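Local coordinates for protein chitosanase (PDB 7C6C) that hydrolyses internal beta-1,4 linkages between D-glucosamine units of partly acetylated chitosan, as a secreted glycosidase of family 46, at residues E58-A63 against N67-Y72; F46-G51 against S88-F93. All coordinates share one frame; numbering follows the deposited sequence.

Interaction 1: residues E58-A63 against N67-Y72; sequences EVYTKA and NKLKKY
Tyr60 lays its ring obliquely against the side-chain amide of Asn67, Tyr60 CE2 standing 3.2 Å from Asn67 CG, with the ring and amide planes 43° apart. The tyrosine reaches there because its CG lies anti to the backbone N (chi1 178°), which carries the ring out from helix 52-63 toward the following loop. The same amide is used at both ends. Its ND2 donates to Thr61 OG1 over 3.0 Å in a nearly straight bond (166°), with the hydroxyl lying almost in the amide plane, and it also donates to Val64 O; Thr61 OG1 is bonded to Val57 O as well. At the other end OD1 accepts from Leu69 N at 2.7 Å, which makes an Asx turn, and Asn67 through Lys70 also form a type I beta turn. Asparagine suits this corner between helices 52-63 and 73-82, since one short side chain can both fold back on its own backbone and donate to the preceding helix. Beside the polar pairs, Leu69 CD1 meets Tyr60 CD2 at 4.3 Å, and both residues also pack on Phe106 of helix 104-128. Tyr60 OH extends the link through a water molecule, lying in the plane of the ring, which accepts from Lys68 N.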
ATOM      1  N   GLU A  58       9.068  -0.925  16.493  1.00  8.49           N
ATOM      2  CA  GLU A  58       9.468  -2.103  17.269  1.00  8.84           C
ATOM      3  C   GLU A  58      10.623  -2.833  16.600  1.00  8.72           C
ATOM      4  O   GLU A  58      11.600  -3.217  17.259  1.00  9.66           O
ATOM      5  CB  GLU A  58       8.291  -3.071  17.393  1.00  8.88           C
ATOM      6  CG  GLU A  58       7.148  -2.632  18.272  1.00 10.03           C
ATOM      7  CD  GLU A  58       5.913  -3.499  18.037  1.00  9.64           C
ATOM      8  OE1 GLU A  58       5.842  -4.174  16.978  1.00 10.84           O
ATOM      9  OE2 GLU A  58       4.998  -3.505  18.889  1.00  9.33           O
ATOM     10  N   VAL A  59      10.504  -3.067  15.287  1.00  9.59           N
ATOM     11  CA  VAL A  59      11.530  -3.802  14.544  1.00 10.21           C
ATOM     12  C   VAL A  59      12.837  -3.022  14.548  1.00 10.35           C
ATOM     13  O   VAL A  59      13.916  -3.569  14.797  1.00 10.93           O
ATOM     14  CB  VAL A  59      11.034  -4.110  13.114  1.00 10.17           C
ATOM     15  CG1 VAL A  59      12.185  -4.574  12.206  1.00 11.33           C
ATOM     16  CG2 VAL A  59       9.925  -5.142  13.147  1.00 10.76           C
ATOM     17  N   TYR A  60      12.751  -1.718  14.285  1.00  9.57           N
ATOM     18  CA  TYR A  60      13.934  -0.869  14.314  1.00  9.85           C
ATOM     19  C   TYR A  60      14.580  -0.880  15.693  1.00  9.74           C
ATOM     20  O   TYR A  60      15.810  -0.947  15.809  1.00 10.22           O
ATOM     21  CB  TYR A  60      13.529   0.551  13.907  1.00 10.15           C
ATOM     22  CG  TYR A  60      14.638   1.575  13.941  1.00 10.26           C
ATOM     23  CD1 TYR A  60      15.829   1.373  13.255  1.00 11.19           C
ATOM     24  CD2 TYR A  60      14.483   2.755  14.650  1.00 10.64           C
ATOM     25  CE1 TYR A  60      16.840   2.321  13.284  1.00 11.81           C
ATOM     26  CE2 TYR A  60      15.481   3.712  14.677  1.00 11.54           C
ATOM     27  CZ  TYR A  60      16.660   3.488  14.004  1.00 11.59           C
ATOM     28  OH  TYR A  60      17.645   4.444  14.066  1.00 12.69           O
ATOM     29  N   THR A  61      13.765  -0.856  16.754  1.00  9.86           N
ATOM     30  CA  THR A  61      14.299  -0.809  18.114  1.00  9.67           C
ATOM     31  C   THR A  61      14.968  -2.124  18.505  1.00  9.92           C
ATOM     32  O   THR A  61      15.978  -2.121  19.216  1.00 10.36           O
ATOM     33  CB  THR A  61      13.204  -0.377  19.098  1.00 10.08           C
ATOM     34  OG1 THR A  61      12.775   0.944  18.751  1.00  9.50           O
ATOM     35  CG2 THR A  61      13.707  -0.360  20.528  1.00 10.92           C
ATOM     36  N   LYS A  62      14.439  -3.256  18.037  1.00 10.10           N
ATOM     37  CA  LYS A  62      15.132  -4.520  18.260  1.00 11.58           C
ATOM     38  C   LYS A  62      16.504  -4.517  17.591  1.00 11.27           C
ATOM     39  O   LYS A  62      17.495  -4.964  18.180  1.00 12.52           O
ATOM     40  CB  LYS A  62      14.280  -5.689  17.766  1.00 13.20           C
ATOM     41  CG  LYS A  62      14.974  -7.025  17.933  1.00 15.22           C
ATOM     42  CD  LYS A  62      14.050  -8.205  17.695  1.00 17.40           C
ATOM     43  CE  LYS A  62      14.768  -9.503  18.054  1.00 19.15           C
ATOM     44  NZ  LYS A  62      13.920 -10.692  17.829  1.00 18.98           N
ATOM     45  N   ALA A  63      16.585  -3.975  16.373  1.00 11.28           N
ATOM     46  CA  ALA A  63      17.845  -3.951  15.640  1.00 12.25           C
ATOM     47  C   ALA A  63      18.804  -2.908  16.197  1.00 12.43           C
ATOM     48  O   ALA A  63      20.021  -3.131  16.218  1.00 13.64           O
ATOM     49  CB  ALA A  63      17.565  -3.683  14.162  1.00 12.90           C
ATOM     50  N   ASN A  67      17.383   3.918  20.188  1.00  9.92           N
ATOM     51  CA  ASN A  67      17.411   4.851  19.072  1.00  9.78           C
ATOM     52  C   ASN A  67      16.500   6.054  19.352  1.00  9.13           C
ATOM     53  O   ASN A  67      15.799   6.116  20.370  1.00  9.63           O
ATOM     54  CB  ASN A  67      16.989   4.123  17.802  1.00 10.17           C
ATOM     55  CG  ASN A  67      15.564   3.630  17.889  1.00  9.59           C
ATOM     56  OD1 ASN A  67      14.626   4.424  17.780  1.00  9.47           O
ATOM     57  ND2 ASN A  67      15.386   2.333  18.123  1.00 10.85           N
ATOM     58  N   LYS A  68      16.485   7.013  18.417  1.00  9.59           N
ATOM     59  CA  LYS A  68      15.755   8.263  18.629  1.00  9.25           C
ATOM     60  C   LYS A  68      14.242   8.091  18.639  1.00  9.19           C
ATOM     61  O   LYS A  68      13.536   9.011  19.066  1.00  9.22           O
ATOM     62  CB  LYS A  68      16.143   9.302  17.576  1.00 10.04           C
ATOM     63  CG  LYS A  68      15.560   9.058  16.187  1.00 10.24           C
ATOM     64  CD  LYS A  68      16.013  10.132  15.195  1.00 10.79           C
ATOM     65  CE  LYS A  68      17.487   9.975  14.821  1.00 11.28           C
ATOM     66  NZ  LYS A  68      17.976  11.126  14.014  1.00 11.26           N
ATOM     67  N   LEU A  69      13.729   6.964  18.158  1.00  8.72           N
ATOM     68  CA  LEU A  69      12.294   6.731  18.143  1.00  9.06           C
ATOM     69  C   LEU A  69      11.807   5.878  19.308  1.00  9.09           C
ATOM     70  O   LEU A  69      10.593   5.781  19.508  1.00  8.93           O
ATOM     71  CB  LEU A  69      11.877   6.080  16.823  1.00  9.49           C
ATOM     72  CG  LEU A  69      12.104   6.901  15.550  1.00 10.20           C
ATOM     73  CD1 LEU A  69      11.770   6.070  14.316  1.00 10.85           C
ATOM     74  CD2 LEU A  69      11.299   8.195  15.565  1.00 13.07           C
ATOM     75  N   LYS A  70      12.715   5.285  20.092  1.00  9.05           N
ATOM     76  CA  LYS A  70      12.304   4.395  21.177  1.00  9.80           C
ATOM     77  C   LYS A  70      11.313   5.069  22.117  1.00  9.53           C
ATOM     78  O   LYS A  70      10.337   4.443  22.546  1.00  9.48           O
ATOM     79  CB  LYS A  70      13.527   3.908  21.957  1.00 10.39           C
ATOM     80  CG  LYS A  70      13.158   3.106  23.195  1.00 10.75           C
ATOM     81  CD  LYS A  70      14.362   2.760  24.065  1.00 11.88           C
ATOM     82  CE  LYS A  70      13.906   2.090  25.361  1.00 12.09           C
ATOM     83  NZ  LYS A  70      15.036   1.866  26.306  1.00 13.78           N
ATOM     84  N   LYS A  71      11.534   6.347  22.439  1.00  9.23           N
ATOM     85  CA  LYS A  71      10.696   7.015  23.429  1.00  9.29           C
ATOM     86  C   LYS A  71       9.257   7.161  22.969  1.00  9.11           C
ATOM     87  O   LYS A  71       8.383   7.428  23.803  1.00  9.82           O
ATOM     88  CB  LYS A  71      11.270   8.384  23.812  1.00 10.30           C
ATOM     89  CG  LYS A  71      11.064   9.472  22.774  1.00 10.70           C
ATOM     90  CD  LYS A  71      11.438  10.832  23.349  1.00 12.07           C
ATOM     91  CE  LYS A  71      10.882  11.965  22.497  1.00 13.25           C
ATOM     92  NZ  LYS A  71      11.058  13.291  23.144  1.00 12.95           N
ATOM     93  N   TYR A  72       8.988   6.999  21.670  1.00  8.90           N
ATOM     94  CA  TYR A  72       7.627   7.092  21.171  1.00  8.91           C
ATOM     95  C   TYR A  72       6.865   5.784  21.284  1.00  8.49           C
ATOM     96  O   TYR A  72       5.659   5.771  21.034  1.00  8.64           O
ATOM     97  CB  TYR A  72       7.615   7.573  19.716  1.00  9.26           C
ATOM     98  CG  TYR A  72       8.206   8.950  19.568  1.00  9.13           C
ATOM     99  CD1 TYR A  72       7.491  10.077  19.957  1.00  9.88           C
ATOM    100  CD2 TYR A  72       9.483   9.126  19.066  1.00 10.23           C
ATOM    101  CE1 TYR A  72       8.030  11.345  19.835  1.00 10.47           C
ATOM    102  CE2 TYR A  72      10.036  10.384  18.945  1.00 10.69           C
ATOM    103  CZ  TYR A  72       9.309  11.489  19.327  1.00 10.32           C
ATOM    104  OH  TYR A  72       9.868  12.735  19.203  1.00 10.95           O
TER
HETATM  105  O   HOH W   1      17.986   6.701  15.908  1.00 13.88           O

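Interaction 2: residues F46-G51 against S88-F93; sequences FTTATG and SNLKGF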
ATOM      1  N   PHE A  46       2.707   3.477   6.453  1.00  9.01           N
ATOM      2  CA  PHE A  46       2.415   2.898   7.758  1.00  9.04           C
ATOM      3  C   PHE A  46       1.749   3.957   8.634  1.00  8.99           C
ATOM      4  O   PHE A  46       2.230   5.088   8.713  1.00 11.51           O
ATOM      5  CB  PHE A  46       3.724   2.486   8.439  1.00  9.27           C
ATOM      6  CG  PHE A  46       4.654   1.617   7.609  1.00  9.20           C
ATOM      7  CD1 PHE A  46       4.458   0.247   7.512  1.00  9.86           C
ATOM      8  CD2 PHE A  46       5.797   2.164   7.023  1.00  9.35           C
ATOM      9  CE1 PHE A  46       5.347  -0.543   6.808  1.00 10.65           C
ATOM     10  CE2 PHE A  46       6.681   1.368   6.324  1.00 10.23           C
ATOM     11  CZ  PHE A  46       6.456   0.016   6.217  1.00 10.27           C
ATOM     12  N   THR A  47       0.673   3.601   9.327  1.00  9.07           N
ATOM     13  CA  THR A  47      -0.067   4.608  10.078  1.00  9.07           C
ATOM     14  C   THR A  47      -0.004   4.361  11.580  1.00  8.68           C
ATOM     15  O   THR A  47       0.156   3.230  12.046  1.00  8.94           O
ATOM     16  CB  THR A  47      -1.522   4.715   9.615  1.00  9.75           C
ATOM     17  OG1 THR A  47      -2.154   3.434   9.716  1.00 11.35           O
ATOM     18  CG2 THR A  47      -1.607   5.215   8.175  1.00 10.90           C
ATOM     19  N   THR A  48      -0.158   5.445  12.341  1.00  8.83           N
ATOM     20  CA  THR A  48      -0.130   5.340  13.794  1.00  9.70           C
ATOM     21  C   THR A  48      -1.440   4.826  14.391  1.00 10.47           C
ATOM     22  O   THR A  48      -1.420   4.308  15.505  1.00 12.44           O
ATOM     23  CB  THR A  48       0.310   6.665  14.433  1.00  9.52           C
ATOM     24  OG1 THR A  48      -0.527   7.740  13.990  1.00  9.90           O
ATOM     25  CG2 THR A  48       1.740   6.987  14.064  1.00  9.99           C
ATOM     26  N   ALA A  49      -2.570   4.928  13.684  1.00  9.49           N
ATOM     27  CA  ALA A  49      -3.818   4.388  14.225  1.00 10.32           C
ATOM     28  C   ALA A  49      -3.912   2.870  14.091  1.00 10.79           C
ATOM     29  O   ALA A  49      -4.630   2.237  14.870  1.00 11.56           O
ATOM     30  CB  ALA A  49      -5.027   5.027  13.538  1.00 10.88           C
ATOM     31  N   THR A  50      -3.218   2.268  13.116  1.00 11.56           N
ATOM     32  CA  THR A  50      -3.410   0.854  12.796  1.00 12.16           C
ATOM     33  C   THR A  50      -2.447  -0.071  13.514  1.00 12.42           C
ATOM     34  O   THR A  50      -2.708  -1.278  13.585  1.00 15.23           O
ATOM     35  CB  THR A  50      -3.198   0.589  11.311  1.00 15.24           C
ATOM     36  OG1 THR A  50      -1.848   0.927  10.963  1.00 15.81           O
ATOM     37  CG2 THR A  50      -4.187   1.379  10.490  1.00 17.57           C
ATOM     38  N   GLY A  51      -1.333   0.436  14.008  1.00 12.57           N
ATOM     39  CA  GLY A  51      -0.317  -0.425  14.554  1.00 13.67           C
ATOM     40  C   GLY A  51       0.843  -0.696  13.622  1.00 11.21           C
ATOM     41  O   GLY A  51       1.884  -1.177  14.087  1.00 11.69           O
ATOM     42  N   SER A  88      -1.317  14.457  18.906  1.00 11.06           N
ATOM     43  CA  SER A  88      -0.914  15.534  19.799  1.00 11.83           C
ATOM     44  C   SER A  88       0.126  15.100  20.827  1.00 11.33           C
ATOM     45  O   SER A  88       0.750  15.965  21.450  1.00 12.72           O
ATOM     46  CB  SER A  88      -2.142  16.114  20.502  1.00 12.27           C
ATOM     47  OG  SER A  88      -2.678  15.201  21.447  1.00 12.61           O
ATOM     48  N   ASN A  89       0.322  13.796  21.033  1.00 10.64           N
ATOM     49  CA  ASN A  89       1.328  13.300  21.963  1.00 11.44           C
ATOM     50  C   ASN A  89       2.510  12.672  21.235  1.00 10.12           C
ATOM     51  O   ASN A  89       3.169  11.780  21.774  1.00 11.60           O
ATOM     52  CB  ASN A  89       0.745  12.289  22.951  1.00 14.15           C
ATOM     53  CG  ASN A  89      -0.243  12.897  23.905  1.00 19.43           C
ATOM     54  OD1 ASN A  89       0.017  13.930  24.515  1.00 19.55           O
ATOM     55  ND2 ASN A  89      -1.378  12.231  24.072  1.00 23.48           N
ATOM     56  N   LEU A  90       2.786  13.125  20.015  1.00 10.59           N
ATOM     57  CA  LEU A  90       3.896  12.642  19.205  1.00 10.42           C
ATOM     58  C   LEU A  90       4.826  13.784  18.799  1.00 10.65           C
ATOM     59  O   LEU A  90       5.384  13.789  17.704  1.00 10.81           O
ATOM     60  CB  LEU A  90       3.401  11.876  17.981  1.00 10.04           C
ATOM     61  CG  LEU A  90       2.778  10.501  18.243  1.00  9.69           C
ATOM     62  CD1 LEU A  90       2.204   9.943  16.953  1.00  9.87           C
ATOM     63  CD2 LEU A  90       3.773   9.528  18.872  1.00 10.29           C
ATOM     64  N   LYS A  91       5.031  14.754  19.686  1.00 12.62           N
ATOM     65  CA  LYS A  91       5.892  15.879  19.355  1.00 13.42           C
ATOM     66  C   LYS A  91       7.293  15.401  19.001  1.00 12.15           C
ATOM     67  O   LYS A  91       7.907  14.627  19.741  1.00 12.81           O
ATOM     68  CB  LYS A  91       5.964  16.855  20.531  1.00 17.08           C
ATOM     69  CG  LYS A  91       6.816  18.090  20.247  1.00 20.73           C
ATOM     70  CD  LYS A  91       6.759  19.092  21.391  1.00 24.25           C
ATOM     71  CE  LYS A  91       7.300  18.500  22.676  1.00 27.09           C
ATOM     72  NZ  LYS A  91       8.610  17.819  22.465  1.00 29.44           N
ATOM     73  N   GLY A  92       7.798  15.862  17.859  1.00 11.51           N
ATOM     74  CA  GLY A  92       9.111  15.480  17.389  1.00 11.53           C
ATOM     75  C   GLY A  92       9.155  14.202  16.580  1.00 10.64           C
ATOM     76  O   GLY A  92      10.175  13.932  15.935  1.00 10.66           O
ATOM     77  N   PHE A  93       8.080  13.411  16.584  1.00  9.53           N
ATOM     78  CA  PHE A  93       8.100  12.120  15.902  1.00  9.48           C
ATOM     79  C   PHE A  93       8.273  12.281  14.393  1.00  9.25           C
ATOM     80  O   PHE A  93       9.074  11.577  13.771  1.00  9.72           O
ATOM     81  CB  PHE A  93       6.812  11.370  16.239  1.00  9.28           C
ATOM     82  CG  PHE A  93       6.597  10.112  15.452  1.00  9.18           C
ATOM     83  CD1 PHE A  93       7.211   8.923  15.823  1.00 10.56           C
ATOM     84  CD2 PHE A  93       5.730  10.102  14.366  1.00 10.23           C
ATOM     85  CE1 PHE A  93       6.977   7.756  15.099  1.00 11.65           C
ATOM     86  CE2 PHE A  93       5.502   8.950  13.647  1.00 12.58           C
ATOM     87  CZ  PHE A  93       6.122   7.782  14.012  1.00 12.49           C
TER
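Thr48 and Leu90 reach toward each other tip to tip, the methyl CG2 of the threonine lying 4.2 Å from CD1 of the leucine. The same methyl approaches the ring of Phe93 obliquely, with CE2 4.3 Å away, and these two apolar approaches make up the whole contact; no hydrogen bond crosses it. The two branches of Thr48 divide the work. At chi1 55° OG1 sits between the backbone N and the carbonyl carbon, where it is hydrogen-bonded to the backbone N of Tyr39, while CG2 lies anti to the carbonyl carbon, which sets this methyl against Leu90 and Phe93. Threonine thus fits a buried site that needs both a polar group for a strand neighbour and a methyl for the core. Leu90 has CG anti to its own carbonyl carbon (chi1 -71°), and its extended second torsion carries CD1 on toward Thr48; the side chain also packs on Tyr39 and on Leu79 of helix 73-82.

Phe93 is brought alongside by a tight turn, in which its N donates to Leu90 O at 2.9 Å. Gly92, at the N-cap of helix 93-99, has a positive phi (86°), where a CB would press against the carbonyl O of the residue before, hence the glycine; the same holds for Gly51, the N-cap residue of helix 52-63. Before that helix, Thr47 OG1 and Thr50 OG1 share a hydrogen bond of 2.8 Å, bracing the turn that leaves strand 46-47. Thr48 lies about 8 Å, side chain to side chain, from Asp35, by similarity the nucleophile. The arrangement is buried packing that joins the end of the small three-stranded antiparallel sheet, a feature of the lysozyme-clan fold of family 46, to the loop that leads into helix 93-99.

How the interactions relate
The centres of the two contacts lie 13 Å apart, on the same side of the chain's centre. Along the sequence interaction 1 is nested within the loop closed by interaction 2: strand 46-47 leads into helix 52-63, which carries residues 58-63; the segment 67-72 follows, then helix 73-82 and the loop 88-93. The contacts also touch in space. Tyr72, the last residue of 67-72, places its OH 2.8 Å from Lys91 O, probably as a hydrogen bond, and its ring meets that of Phe93 edge-to-face. The local fold-back of a loop on the helix before it is thereby tied to the longer-range closure that brings the start of helix 93-99 and the loop before it against the end of the sheet near the presumed nucleophile.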